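Local coordinates for protein integrase (Bovine immunodeficiency virus, PDB 3KKS) that probably catalyses the insertion of reverse-transcribed viral DNA into host DNA, being the catalytic core of a retroviral integrase of the RNase H clan, at residues Met7-Trp12 against Gln31-Glu36; Val19-Asn24 against Glu96-Asp101; Gln47-Tyr52 against Leu77-Thr82. One frame throughout, in Å; residues are numbered along the deposited sequence.

Contact 1. Residues Met7-Trp12 against Gln31-Glu36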
ATOM      1  N   MET A   7       5.644  -0.766  -1.374  1.00 26.26           N
ATOM      2  CA  MET A   7       5.105   0.530  -1.718  1.00 27.51           C
ATOM      3  C   MET A   7       5.608   1.048  -3.047  1.00 29.12           C
ATOM      4  O   MET A   7       6.716   0.733  -3.475  1.00 28.06           O
ATOM      5  CB  MET A   7       5.460   1.531  -0.625  1.00 27.46           C
ATOM      6  CG  MET A   7       6.944   1.606  -0.333  1.00 26.67           C
ATOM      7  SD  MET A   7       7.344   2.801   0.968  1.00 28.93           S
ATOM      8  CE  MET A   7       9.149   2.531   1.077  1.00 26.12           C
ATOM      9  N   ASP A   8       4.773   1.859  -3.684  1.00 31.05           N
ATOM     10  CA  ASP A   8       5.083   2.466  -4.968  1.00 33.51           C
ATOM     11  C   ASP A   8       4.223   3.710  -5.106  1.00 32.95           C
ATOM     12  O   ASP A   8       3.185   3.844  -4.457  1.00 31.12           O
ATOM     13  CB  ASP A   8       4.749   1.513  -6.124  1.00 36.17           C
ATOM     14  CG  ASP A   8       5.727   0.359  -6.238  1.00 40.09           C
ATOM     15  OD1 ASP A   8       6.922   0.619  -6.523  1.00 44.47           O
ATOM     16  OD2 ASP A   8       5.303  -0.806  -6.048  1.00 38.82           O
ATOM     17  N   ASN A   9       4.680   4.629  -5.942  1.00 32.94           N
ATOM     18  CA  ASN A   9       3.938   5.840  -6.211  1.00 34.04           C
ATOM     19  C   ASN A   9       3.323   5.620  -7.572  1.00 33.72           C
ATOM     20  O   ASN A   9       3.953   5.040  -8.453  1.00 32.59           O
ATOM     21  CB  ASN A   9       4.865   7.049  -6.253  1.00 34.22           C
ATOM     22  CG  ASN A   9       5.370   7.427  -4.888  1.00 35.63           C
ATOM     23  OD1 ASN A   9       4.597   7.513  -3.938  1.00 34.45           O
ATOM     24  ND2 ASN A   9       6.670   7.665  -4.779  1.00 37.83           N
ATOM     25  N   THR A  10       2.082   6.051  -7.740  1.00 33.21           N
ATOM     26  CA  THR A  10       1.427   5.897  -9.022  1.00 34.11           C
ATOM     27  C   THR A  10       0.729   7.193  -9.350  1.00 34.46           C
ATOM     28  O   THR A  10       0.686   8.114  -8.540  1.00 34.28           O
ATOM     29  CB  THR A  10       0.370   4.787  -9.005  1.00 34.52           C
ATOM     30  OG1 THR A  10      -0.683   5.148  -8.104  1.00 34.62           O
ATOM     31  CG2 THR A  10       0.985   3.479  -8.564  1.00 36.62           C
ATOM     32  N   HIS A  11       0.177   7.248 -10.550  1.00 34.65           N
ATOM     33  CA  HIS A  11      -0.538   8.422 -10.996  1.00 36.54           C
ATOM     34  C   HIS A  11      -1.901   8.038 -11.503  1.00 37.11           C
ATOM     35  O   HIS A  11      -2.090   7.019 -12.156  1.00 37.37           O
ATOM     36  CB  HIS A  11       0.221   9.124 -12.118  1.00 37.69           C
ATOM     37  CG  HIS A  11       1.584   9.575 -11.725  1.00 37.29           C
ATOM     38  ND1 HIS A  11       1.881  10.883 -11.410  1.00 40.41           N
ATOM     39  CD2 HIS A  11       2.733   8.873 -11.539  1.00 38.39           C
ATOM     40  CE1 HIS A  11       3.144  10.969 -11.043  1.00 38.73           C
ATOM     41  NE2 HIS A  11       3.683   9.768 -11.111  1.00 39.00           N
ATOM     42  N   TRP A  12      -2.845   8.896 -11.178  1.00 36.56           N
ATOM     43  CA  TRP A  12      -4.227   8.774 -11.581  1.00 36.95           C
ATOM     44  C   TRP A  12      -4.511  10.209 -11.995  1.00 37.47           C
ATOM     45  O   TRP A  12      -4.726  11.060 -11.144  1.00 37.04           O
ATOM     46  CB  TRP A  12      -5.065   8.383 -10.387  1.00 34.67           C
ATOM     47  CG  TRP A  12      -6.478   8.345 -10.743  1.00 32.84           C
ATOM     48  CD1 TRP A  12      -7.449   9.194 -10.340  1.00 31.87           C
ATOM     49  CD2 TRP A  12      -7.092   7.370 -11.567  1.00 32.06           C
ATOM     50  NE1 TRP A  12      -8.655   8.800 -10.857  1.00 31.41           N
ATOM     51  CE2 TRP A  12      -8.464   7.678 -11.615  1.00 31.61           C
ATOM     52  CE3 TRP A  12      -6.616   6.253 -12.267  1.00 31.51           C
ATOM     53  CZ2 TRP A  12      -9.376   6.910 -12.344  1.00 33.21           C
ATOM     54  CZ3 TRP A  12      -7.529   5.474 -13.002  1.00 31.57           C
ATOM     55  CH2 TRP A  12      -8.895   5.811 -13.026  1.00 31.59           C
ATOM     56  N   GLN A  31      -2.679   6.595  -0.428  1.00 24.64           N
ATOM     57  CA  GLN A  31      -2.860   7.955   0.060  1.00 26.95           C
ATOM     58  C   GLN A  31      -2.465   8.925  -1.042  1.00 25.44           C
ATOM     59  O   GLN A  31      -1.453   8.720  -1.703  1.00 25.30           O
ATOM     60  CB  GLN A  31      -1.941   8.180   1.264  1.00 29.41           C
ATOM     61  CG  GLN A  31      -2.547   8.948   2.410  1.00 39.77           C
ATOM     62  CD  GLN A  31      -3.287   8.051   3.385  1.00 43.24           C
ATOM     63  OE1 GLN A  31      -4.269   7.400   3.033  1.00 46.28           O
ATOM     64  NE2 GLN A  31      -2.817   8.016   4.624  1.00 45.44           N
ATOM     65  N   VAL A  32      -3.260   9.967  -1.254  1.00 25.40           N
ATOM     66  CA  VAL A  32      -2.914  10.969  -2.260  1.00 26.55           C
ATOM     67  C   VAL A  32      -1.811  11.843  -1.660  1.00 27.18           C
ATOM     68  O   VAL A  32      -1.874  12.186  -0.482  1.00 28.35           O
ATOM     69  CB  VAL A  32      -4.099  11.902  -2.587  1.00 25.58           C
ATOM     70  CG1 VAL A  32      -3.628  13.016  -3.522  1.00 26.95           C
ATOM     71  CG2 VAL A  32      -5.229  11.124  -3.217  1.00 23.59           C
ATOM     72  N   ILE A  33      -0.805  12.205  -2.448  1.00 27.92           N
ATOM     73  CA  ILE A  33       0.262  13.066  -1.932  1.00 29.60           C
ATOM     74  C   ILE A  33       0.496  14.290  -2.839  1.00 32.12           C
ATOM     75  O   ILE A  33       0.320  14.216  -4.057  1.00 29.42           O
ATOM     76  CB  ILE A  33       1.580  12.282  -1.748  1.00 28.88           C
ATOM     77  CG1 ILE A  33       1.984  11.612  -3.054  1.00 25.27           C
ATOM     78  CG2 ILE A  33       1.411  11.229  -0.645  1.00 28.79           C
ATOM     79  CD1 ILE A  33       3.275  10.871  -2.956  1.00 28.08           C
ATOM     80  N   PRO A  34       0.888  15.433  -2.242  1.00 33.60           N
ATOM     81  CA  PRO A  34       1.152  16.701  -2.934  1.00 36.22           C
ATOM     82  C   PRO A  34       2.218  16.626  -4.016  1.00 37.95           C
ATOM     83  O   PRO A  34       2.091  17.247  -5.072  1.00 38.81           O
ATOM     84  CB  PRO A  34       1.571  17.631  -1.797  1.00 37.46           C
ATOM     85  CG  PRO A  34       0.850  17.089  -0.624  1.00 35.84           C
ATOM     86  CD  PRO A  34       1.067  15.604  -0.791  1.00 35.48           C
ATOM     87  N   GLU A  35       3.273  15.869  -3.744  1.00 39.43           N
ATOM     88  CA  GLU A  35       4.372  15.716  -4.684  1.00 40.24           C
ATOM     89  C   GLU A  35       5.223  14.521  -4.271  1.00 40.35           C
ATOM     90  O   GLU A  35       5.219  14.126  -3.102  1.00 41.86           O
ATOM     91  CB  GLU A  35       5.217  16.992  -4.697  1.00 40.65           C
ATOM     92  CG  GLU A  35       5.577  17.509  -3.310  1.00 42.25           C
ATOM     93  CD  GLU A  35       6.445  18.761  -3.348  1.00 44.14           C
ATOM     94  OE1 GLU A  35       6.732  19.319  -2.267  1.00 45.25           O
ATOM     95  OE2 GLU A  35       6.846  19.187  -4.454  1.00 45.81           O
ATOM     96  N   GLU A  36       5.937  13.940  -5.231  1.00 39.82           N
ATOM     97  CA  GLU A  36       6.788  12.781  -4.965  1.00 40.24           C
ATOM     98  C   GLU A  36       8.098  13.149  -4.287  1.00 39.68           C
ATOM     99  O   GLU A  36       9.126  13.301  -4.947  1.00 41.34           O
ATOM    100  CB  GLU A  36       7.101  12.037  -6.261  1.00 41.37           C
ATOM    101  CG  GLU A  36       6.040  11.046  -6.693  1.00 44.03           C
ATOM    102  CD  GLU A  36       6.427  10.316  -7.960  1.00 45.26           C
ATOM    103  OE1 GLU A  36       6.350  10.932  -9.048  1.00 46.09           O
ATOM    104  OE2 GLU A  36       6.817   9.132  -7.861  1.00 45.04           O
TER
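Within the mixed beta-sheet of the integrase core, Asn-9 of strand 4-12 meets Ile-33 and Glu-36 across the intervening strand 15-22. The two segments are not sheet neighbours: Ile-33 bonds through its backbone to Ile-16, while Asp-8 and Thr-10 pair with Val-19 and Ile-17. Glu-36, just past the edge strand 28-33, and Asn-9 together carry the contact. The glutamate chain is extended beyond CG (chi2 -178°), which carries its carboxylate alongside the side chain of Asn-9, the two running opposite ways. OE2 of Glu-36 lies 3.3 Å from Asn-9 CB. The amide and carboxylate stand almost perpendicular, their planes 82° apart. The other oxygen, OE1, lies near the plane of the His-11 ring, at its edge, 3.6 Å from NE2; a charged imidazole would probably feel the carboxylate even at this distance. Ile-33 crosses Asn-9 at about a right angle, bringing CD1 to 3.7 Å from Asn-9 OD1. That oxygen is buried here without a polar partner in the model and faces a methyl group instead. Ile-16 touches Glu-36, and Trp-18 and Phe-65 also touch Asn-9, whereas on the opposite face of the sheet Asp-8 and Thr-10 touch His-99 of helix 89-109. The contact thus joins strand 4-12 to the residues after strand 28-33, over strand 15-22, in the antiparallel half of an RNase H-like sheet.

Contact 2. Residues Val19-Asn24 against Glu96-Asp101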
ATOM      1  N   VAL A  19       1.044   4.073  -2.804  1.00 22.46           N
ATOM      2  CA  VAL A  19       0.320   2.821  -2.605  1.00 20.68           C
ATOM      3  C   VAL A  19       1.141   1.733  -1.923  1.00 21.80           C
ATOM      4  O   VAL A  19       2.252   1.420  -2.339  1.00 23.40           O
ATOM      5  CB  VAL A  19      -0.167   2.259  -3.967  1.00 22.79           C
ATOM      6  CG1 VAL A  19      -0.879   0.918  -3.763  1.00 21.72           C
ATOM      7  CG2 VAL A  19      -1.092   3.262  -4.652  1.00 19.29           C
ATOM      8  N   ALA A  20       0.586   1.135  -0.877  1.00 21.55           N
ATOM      9  CA  ALA A  20       1.284   0.057  -0.186  1.00 20.08           C
ATOM     10  C   ALA A  20       0.392  -1.173  -0.169  1.00 19.94           C
ATOM     11  O   ALA A  20      -0.802  -1.077   0.107  1.00 19.59           O
ATOM     12  CB  ALA A  20       1.649   0.470   1.250  1.00 17.18           C
ATOM     13  N   VAL A  21       0.971  -2.331  -0.476  1.00 21.09           N
ATOM     14  CA  VAL A  21       0.215  -3.571  -0.480  1.00 21.78           C
ATOM     15  C   VAL A  21       0.831  -4.574   0.475  1.00 23.76           C
ATOM     16  O   VAL A  21       2.041  -4.819   0.431  1.00 25.07           O
ATOM     17  CB  VAL A  21       0.173  -4.210  -1.886  1.00 21.36           C
ATOM     18  CG1 VAL A  21      -0.638  -5.513  -1.844  1.00 17.94           C
ATOM     19  CG2 VAL A  21      -0.427  -3.226  -2.884  1.00 19.49           C
ATOM     20  N   GLU A  22       0.010  -5.153   1.345  1.00 22.90           N
ATOM     21  CA  GLU A  22       0.520  -6.149   2.277  1.00 25.00           C
ATOM     22  C   GLU A  22       0.494  -7.457   1.491  1.00 25.18           C
ATOM     23  O   GLU A  22      -0.566  -7.924   1.092  1.00 25.80           O
ATOM     24  CB  GLU A  22      -0.366  -6.219   3.520  1.00 25.87           C
ATOM     25  CG  GLU A  22       0.304  -6.880   4.720  1.00 28.54           C
ATOM     26  CD  GLU A  22       0.021  -8.366   4.809  1.00 27.94           C
ATOM     27  OE1 GLU A  22       0.981  -9.153   4.870  1.00 28.15           O
ATOM     28  OE2 GLU A  22      -1.167  -8.742   4.825  1.00 29.65           O
ATOM     29  N   THR A  23       1.672  -8.032   1.271  1.00 26.71           N
ATOM     30  CA  THR A  23       1.834  -9.248   0.469  1.00 27.64           C
ATOM     31  C   THR A  23       1.027 -10.478   0.845  1.00 27.46           C
ATOM     32  O   THR A  23       0.482 -11.151  -0.028  1.00 28.40           O
ATOM     33  CB  THR A  23       3.317  -9.667   0.393  1.00 26.28           C
ATOM     34  OG1 THR A  23       3.808  -9.946   1.708  1.00 30.56           O
ATOM     35  CG2 THR A  23       4.143  -8.564  -0.206  1.00 26.81           C
ATOM     36  N   ASN A  24       0.942 -10.789   2.129  1.00 28.62           N
ATOM     37  CA  ASN A  24       0.192 -11.969   2.535  1.00 27.94           C
ATOM     38  C   ASN A  24      -1.314 -11.836   2.334  1.00 27.21           C
ATOM     39  O   ASN A  24      -1.939 -12.689   1.710  1.00 27.77           O
ATOM     40  CB  ASN A  24       0.474 -12.314   3.994  1.00 27.23           C
ATOM     41  CG  ASN A  24      -0.276 -13.558   4.454  1.00 30.46           C
ATOM     42  OD1 ASN A  24      -0.098 -14.647   3.904  1.00 31.33           O
ATOM     43  ND2 ASN A  24      -1.118 -13.401   5.465  1.00 30.08           N
ATOM     44  N   GLU A  96       0.940  -6.358  -8.464  1.00 31.41           N
ATOM     45  CA  GLU A  96       0.554  -5.922  -9.800  1.00 33.45           C
ATOM     46  C   GLU A  96      -0.962  -5.922  -9.936  1.00 32.70           C
ATOM     47  O   GLU A  96      -1.556  -4.956 -10.412  1.00 32.06           O
ATOM     48  CB  GLU A  96       1.144  -6.862 -10.850  1.00 37.81           C
ATOM     49  CG  GLU A  96       2.658  -6.947 -10.852  1.00 44.57           C
ATOM     50  CD  GLU A  96       3.309  -5.691 -11.377  1.00 49.04           C
ATOM     51  OE1 GLU A  96       2.567  -4.738 -11.718  1.00 51.65           O
ATOM     52  OE2 GLU A  96       4.561  -5.657 -11.449  1.00 49.16           O
ATOM     53  N   ARG A  97      -1.583  -7.020  -9.528  1.00 32.12           N
ATOM     54  CA  ARG A  97      -3.031  -7.139  -9.601  1.00 32.73           C
ATOM     55  C   ARG A  97      -3.729  -6.069  -8.754  1.00 31.45           C
ATOM     56  O   ARG A  97      -4.728  -5.493  -9.178  1.00 31.74           O
ATOM     57  CB  ARG A  97      -3.467  -8.530  -9.143  1.00 35.52           C
ATOM     58  CG  ARG A  97      -4.971  -8.731  -9.151  1.00 41.45           C
ATOM     59  CD  ARG A  97      -5.365 -10.161  -8.781  1.00 46.27           C
ATOM     60  NE  ARG A  97      -4.764 -10.593  -7.519  1.00 48.99           N
ATOM     61  CZ  ARG A  97      -5.429 -11.177  -6.526  1.00 50.89           C
ATOM     62  NH1 ARG A  97      -4.783 -11.532  -5.423  1.00 50.24           N
ATOM     63  NH2 ARG A  97      -6.737 -11.396  -6.623  1.00 51.05           N
ATOM     64  N   ALA A  98      -3.203  -5.805  -7.563  1.00 29.63           N
ATOM     65  CA  ALA A  98      -3.795  -4.803  -6.679  1.00 29.42           C
ATOM     66  C   ALA A  98      -3.800  -3.416  -7.316  1.00 27.72           C
ATOM     67  O   ALA A  98      -4.791  -2.701  -7.233  1.00 29.68           O
ATOM     68  CB  ALA A  98      -3.042  -4.764  -5.340  1.00 30.43           C
ATOM     69  N   HIS A  99      -2.698  -3.027  -7.945  1.00 25.32           N
ATOM     70  CA  HIS A  99      -2.628  -1.713  -8.580  1.00 27.54           C
ATOM     71  C   HIS A  99      -3.636  -1.595  -9.710  1.00 29.54           C
ATOM     72  O   HIS A  99      -4.213  -0.536  -9.933  1.00 28.85           O
ATOM     73  CB  HIS A  99      -1.221  -1.448  -9.125  1.00 27.22           C
ATOM     74  CG  HIS A  99      -0.254  -0.969  -8.088  1.00 27.97           C
ATOM     75  ND1 HIS A  99       0.231   0.322  -8.067  1.00 28.75           N
ATOM     76  CD2 HIS A  99       0.303  -1.598  -7.030  1.00 28.02           C
ATOM     77  CE1 HIS A  99       1.049   0.464  -7.039  1.00 29.00           C
ATOM     78  NE2 HIS A  99       1.111  -0.685  -6.393  1.00 27.20           N
ATOM     79  N   ARG A 100      -3.836  -2.697 -10.422  1.00 30.59           N
ATOM     80  CA  ARG A 100      -4.774  -2.745 -11.537  1.00 32.66           C
ATOM     81  C   ARG A 100      -6.197  -2.643 -10.999  1.00 30.01           C
ATOM     82  O   ARG A 100      -6.995  -1.843 -11.475  1.00 29.26           O
ATOM     83  CB  ARG A 100      -4.580  -4.061 -12.304  1.00 35.96           C
ATOM     84  CG  ARG A 100      -5.174  -4.092 -13.694  1.00 40.14           C
ATOM     85  CD  ARG A 100      -6.670  -4.317 -13.661  1.00 46.03           C
ATOM     86  NE  ARG A 100      -7.031  -5.539 -12.945  1.00 50.44           N
ATOM     87  CZ  ARG A 100      -6.561  -6.752 -13.233  1.00 53.57           C
ATOM     88  NH1 ARG A 100      -5.700  -6.916 -14.231  1.00 54.22           N
ATOM     89  NH2 ARG A 100      -6.954  -7.805 -12.523  1.00 52.97           N
ATOM     90  N   ASP A 101      -6.498  -3.453  -9.992  1.00 28.84           N
ATOM     91  CA  ASP A 101      -7.817  -3.460  -9.378  1.00 28.67           C
ATOM     92  C   ASP A 101      -8.141  -2.108  -8.740  1.00 28.91           C
ATOM     93  O   ASP A 101      -9.290  -1.673  -8.736  1.00 30.40           O
ATOM     94  CB  ASP A 101      -7.889  -4.562  -8.319  1.00 30.49           C
ATOM     95  CG  ASP A 101      -7.864  -5.951  -8.924  1.00 31.83           C
ATOM     96  OD1 ASP A 101      -7.772  -6.934  -8.162  1.00 32.12           O
ATOM     97  OD2 ASP A 101      -7.944  -6.060 -10.163  1.00 32.58           O
TER
HETATM   98  O   HOH W   1       2.702  -0.871  -4.076  1.00 35.60           O
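The apolar part of this contact joins Val-21 to Ala-98 and Val-19 to His-99. Val-21 CG2 comes within 3.9 Å of Ala-98 CB, methyl against methyl, where the CA atoms of strand and helix are closest. Val-19 approaches the imidazole obliquely: its CG1 lies 3.7 Å from His-99 NE2, and its CB also lies close to CE1. With CG anti to its carbonyl carbon (chi1 -82°), the histidine has its ring end nearer the strand than its CB. Val-28 and Ala-30 of the edge strand and Leu-102 of the helix extend the same apolar layer. Helix 89-109 thus packs on one face of the central sheet, as the long helix does in the RNase H-like core of retroviral integrases.

Water provides the polar part. One molecule lies in the plane of the His-99 ring at its edge, 2.8 Å from NE2, and can donate to Val-19 O at 2.9 Å, bridging helix and strand.

The charged pair on the helix lies away from the strand. Arg-100 NE forms a salt bridge with Asp-101 OD2 at 3.0 Å, nearly along the C-O axis, and Asp-101 OD1 has a second partner in Arg-131.

Contact 3. Residues Gln47-Tyr52 against Leu77-Thr82; sequences QLIQRY and LGITKT
Ile-49, in the last turns of helix 38-51, and Leu-77, just past the end of helix 68-76, bring their CA atoms to 8.1 Å, the closest pair of CA atoms across the two segments. The second helix stops in a Schellman motif: Ile-79 N bonds to Cys-74 O and Gly-78 N to Lys-75 O, with Gly-78 as the C-prime residue at positive phi (58°). The turn puts Leu-77 and Ile-79, one on each side of the glycine, both against Ile-49.

The contact is wholly apolar, and Ile-49 uses two different branches for it. Its CG2 methyl lies 4.0 Å from Leu-77 CD2, while CG1 comes to 3.7 Å from Ile-79 CD1. The two side chains of each pair lie side by side, running opposite ways. Ile-79 is stretched out beyond CG1 (chi2 174°), which carries its terminal methyl across to the helix. Ile-49 itself sits off the staggered positions at chi1 -134°; it also touches a crystal neighbour, so the lattice may influence this torsion.

Elsewhere on the helix end the links are polar. Arg-51 NH2 donates to Gln-47 OE1 at 2.8 Å, one turn back, from a position tilted away from the carbonyl plane. Tyr-52 N still bonds to Leu-48 O, although Tyr-52 has already left helical geometry.

Around the contact, Val-54 touches both Leu-48 and Ile-79, and Leu-57 and Cys-74 also lie against Ile-79. Helix 38-51 therefore meets the turn from helix 68-76 into edge strand 80-83, which pairs with strand 56-59, while Tyr-52 packs on Trp-5 and on Tyr-143 of helix 139-148.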
ATOM      1  N   GLN A  47       2.003   6.918   8.767  1.00 25.73           N
ATOM      2  CA  GLN A  47       0.564   6.634   8.798  1.00 27.27           C
ATOM      3  C   GLN A  47       0.339   5.121   8.723  1.00 26.26           C
ATOM      4  O   GLN A  47      -0.502   4.566   9.426  1.00 24.61           O
ATOM      5  CB  GLN A  47      -0.142   7.275   7.602  1.00 29.69           C
ATOM      6  CG  GLN A  47      -0.363   8.783   7.668  1.00 35.71           C
ATOM      7  CD  GLN A  47      -1.720   9.161   8.256  1.00 37.84           C
ATOM      8  OE1 GLN A  47      -2.735   8.524   7.964  1.00 37.77           O
ATOM      9  NE2 GLN A  47      -1.742  10.211   9.073  1.00 38.04           N
ATOM     10  N   LEU A  48       1.094   4.459   7.849  1.00 25.94           N
ATOM     11  CA  LEU A  48       0.975   3.017   7.676  1.00 25.86           C
ATOM     12  C   LEU A  48       1.355   2.286   8.959  1.00 26.81           C
ATOM     13  O   LEU A  48       0.653   1.377   9.401  1.00 25.19           O
ATOM     14  CB  LEU A  48       1.890   2.540   6.548  1.00 25.86           C
ATOM     15  CG  LEU A  48       1.603   1.112   6.076  1.00 25.76           C
ATOM     16  CD1 LEU A  48       0.276   1.086   5.305  1.00 19.37           C
ATOM     17  CD2 LEU A  48       2.732   0.625   5.194  1.00 24.40           C
ATOM     18  N   ILE A  49       2.472   2.697   9.546  1.00 26.55           N
ATOM     19  CA  ILE A  49       2.971   2.086  10.772  1.00 31.03           C
ATOM     20  C   ILE A  49       2.024   2.407  11.929  1.00 30.56           C
ATOM     21  O   ILE A  49       1.946   1.668  12.905  1.00 33.24           O
ATOM     22  CB  ILE A  49       4.424   2.588  11.059  1.00 33.35           C
ATOM     23  CG1 ILE A  49       5.318   1.407  11.425  1.00 34.72           C
ATOM     24  CG2 ILE A  49       4.428   3.662  12.148  1.00 34.69           C
ATOM     25  CD1 ILE A  49       4.925   0.707  12.703  1.00 38.75           C
ATOM     26  N   GLN A  50       1.282   3.498  11.784  1.00 32.09           N
ATOM     27  CA  GLN A  50       0.308   3.950  12.780  1.00 32.31           C
ATOM     28  C   GLN A  50      -0.920   3.041  12.798  1.00 32.41           C
ATOM     29  O   GLN A  50      -1.416   2.659  13.858  1.00 33.00           O
ATOM     30  CB  GLN A  50      -0.131   5.383  12.436  1.00 32.71           C
ATOM     31  CG  GLN A  50      -1.442   5.870  13.067  1.00 32.05           C
ATOM     32  CD  GLN A  50      -2.031   7.086  12.335  1.00 36.71           C
ATOM     33  OE1 GLN A  50      -1.312   8.030  11.971  1.00 35.96           O
ATOM     34  NE2 GLN A  50      -3.343   7.068  12.120  1.00 37.54           N
ATOM     35  N   ARG A  51      -1.402   2.700  11.607  1.00 31.30           N
ATOM     36  CA  ARG A  51      -2.592   1.875  11.451  1.00 30.46           C
ATOM     37  C   ARG A  51      -2.371   0.362  11.399  1.00 28.56           C
ATOM     38  O   ARG A  51      -3.199  -0.405  11.874  1.00 28.32           O
ATOM     39  CB  ARG A  51      -3.332   2.310  10.184  1.00 33.72           C
ATOM     40  CG  ARG A  51      -3.534   3.817  10.084  1.00 38.82           C
ATOM     41  CD  ARG A  51      -4.189   4.229   8.764  1.00 42.75           C
ATOM     42  NE  ARG A  51      -4.317   5.684   8.647  1.00 47.31           N
ATOM     43  CZ  ARG A  51      -4.948   6.451   9.530  1.00 48.97           C
ATOM     44  NH1 ARG A  51      -5.516   5.904  10.596  1.00 51.81           N
ATOM     45  NH2 ARG A  51      -5.009   7.765   9.354  1.00 52.89           N
ATOM     46  N   TYR A  52      -1.252  -0.068  10.836  1.00 25.42           N
ATOM     47  CA  TYR A  52      -0.994  -1.491  10.688  1.00 23.61           C
ATOM     48  C   TYR A  52       0.335  -1.937  11.281  1.00 23.75           C
ATOM     49  O   TYR A  52       1.091  -1.147  11.838  1.00 22.04           O
ATOM     50  CB  TYR A  52      -0.987  -1.838   9.197  1.00 24.69           C
ATOM     51  CG  TYR A  52      -2.241  -1.438   8.451  1.00 24.97           C
ATOM     52  CD1 TYR A  52      -3.317  -2.315   8.343  1.00 24.00           C
ATOM     53  CD2 TYR A  52      -2.344  -0.192   7.835  1.00 22.23           C
ATOM     54  CE1 TYR A  52      -4.462  -1.971   7.639  1.00 22.92           C
ATOM     55  CE2 TYR A  52      -3.488   0.164   7.127  1.00 23.17           C
ATOM     56  CZ  TYR A  52      -4.542  -0.734   7.034  1.00 23.58           C
ATOM     57  OH  TYR A  52      -5.678  -0.408   6.336  1.00 25.49           O
ATOM     58  N   LEU A  77      11.900   3.035  13.222  1.00 40.66           N
ATOM     59  CA  LEU A  77      10.658   2.293  13.422  1.00 38.32           C
ATOM     60  C   LEU A  77      10.888   0.784  13.474  1.00 38.76           C
ATOM     61  O   LEU A  77       9.939   0.007  13.516  1.00 39.89           O
ATOM     62  CB  LEU A  77       9.670   2.617  12.297  1.00 36.52           C
ATOM     63  CG  LEU A  77       9.171   4.058  12.181  1.00 36.20           C
ATOM     64  CD1 LEU A  77       8.516   4.263  10.824  1.00 36.80           C
ATOM     65  CD2 LEU A  77       8.190   4.364  13.312  1.00 34.54           C
ATOM     66  N   GLY A  78      12.152   0.372  13.474  1.00 39.36           N
ATOM     67  CA  GLY A  78      12.466  -1.046  13.509  1.00 37.86           C
ATOM     68  C   GLY A  78      11.853  -1.796  12.343  1.00 37.51           C
ATOM     69  O   GLY A  78      11.274  -2.867  12.520  1.00 39.85           O
ATOM     70  N   ILE A  79      11.975  -1.235  11.146  1.00 35.36           N
ATOM     71  CA  ILE A  79      11.425  -1.854   9.945  1.00 33.45           C
ATOM     72  C   ILE A  79      12.532  -2.274   8.984  1.00 32.09           C
ATOM     73  O   ILE A  79      13.409  -1.489   8.653  1.00 31.82           O
ATOM     74  CB  ILE A  79      10.482  -0.881   9.198  1.00 30.82           C
ATOM     75  CG1 ILE A  79       9.232  -0.607  10.036  1.00 31.70           C
ATOM     76  CG2 ILE A  79      10.091  -1.464   7.851  1.00 31.50           C
ATOM     77  CD1 ILE A  79       8.329   0.452   9.437  1.00 28.75           C
ATOM     78  N   THR A  80      12.491  -3.518   8.538  1.00 32.77           N
ATOM     79  CA  THR A  80      13.490  -3.990   7.597  1.00 34.00           C
ATOM     80  C   THR A  80      13.145  -3.363   6.257  1.00 34.72           C
ATOM     81  O   THR A  80      11.998  -3.415   5.822  1.00 36.08           O
ATOM     82  CB  THR A  80      13.450  -5.507   7.467  1.00 32.89           C
ATOM     83  OG1 THR A  80      13.591  -6.091   8.765  1.00 35.12           O
ATOM     84  CG2 THR A  80      14.579  -5.996   6.573  1.00 35.98           C
ATOM     85  N   LYS A  81      14.130  -2.756   5.610  1.00 35.43           N
ATOM     86  CA  LYS A  81      13.892  -2.121   4.325  1.00 36.53           C
ATOM     87  C   LYS A  81      14.790  -2.698   3.247  1.00 37.69           C
ATOM     88  O   LYS A  81      15.982  -2.911   3.466  1.00 37.30           O
ATOM     89  CB  LYS A  81      14.111  -0.610   4.432  1.00 35.31           C
ATOM     90  CG  LYS A  81      14.029   0.127   3.105  1.00 33.95           C
ATOM     91  CD  LYS A  81      14.213   1.628   3.293  1.00 35.68           C
ATOM     92  CE  LYS A  81      14.529   2.317   1.974  1.00 35.47           C
ATOM     93  NZ  LYS A  81      13.525   2.028   0.930  1.00 38.17           N
ATOM     94  N   THR A  82      14.199  -2.959   2.087  1.00 39.05           N
ATOM     95  CA  THR A  82      14.924  -3.509   0.950  1.00 41.60           C
ATOM     96  C   THR A  82      14.524  -2.749  -0.304  1.00 43.02           C
ATOM     97  O   THR A  82      13.568  -1.972  -0.286  1.00 41.48           O
ATOM     98  CB  THR A  82      14.635  -5.019   0.768  1.00 41.60           C
ATOM     99  OG1 THR A  82      13.223  -5.239   0.655  1.00 39.98           O
ATOM    100  CG2 THR A  82      15.176  -5.804   1.964  1.00 42.53           C
TER

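From the N terminus, the chain opens contact 1 with residues 7-12, then opens contact 2 with 19-24 before 31-36 closes contact 1; the two therefore cross. Both draw on the antiparallel strands at the start of the fold, and Asp-8 O is probably hydrogen-bonded to Val-19 N, while Thr-10 packs on His-99. Contact 3 opens at 47-52 and closes at 77-82, after contact 1 and wholly within the long loop that contact 2 closes at 96-101. Gln-31 packs on Gln-47, and Ala-20 on Leu-48, so helix 38-51 touches one segment each of contacts 1 and 2. Together the three contacts tie the antiparallel strands to helix 89-109 and helix 38-51 to the parallel edge of the sheet.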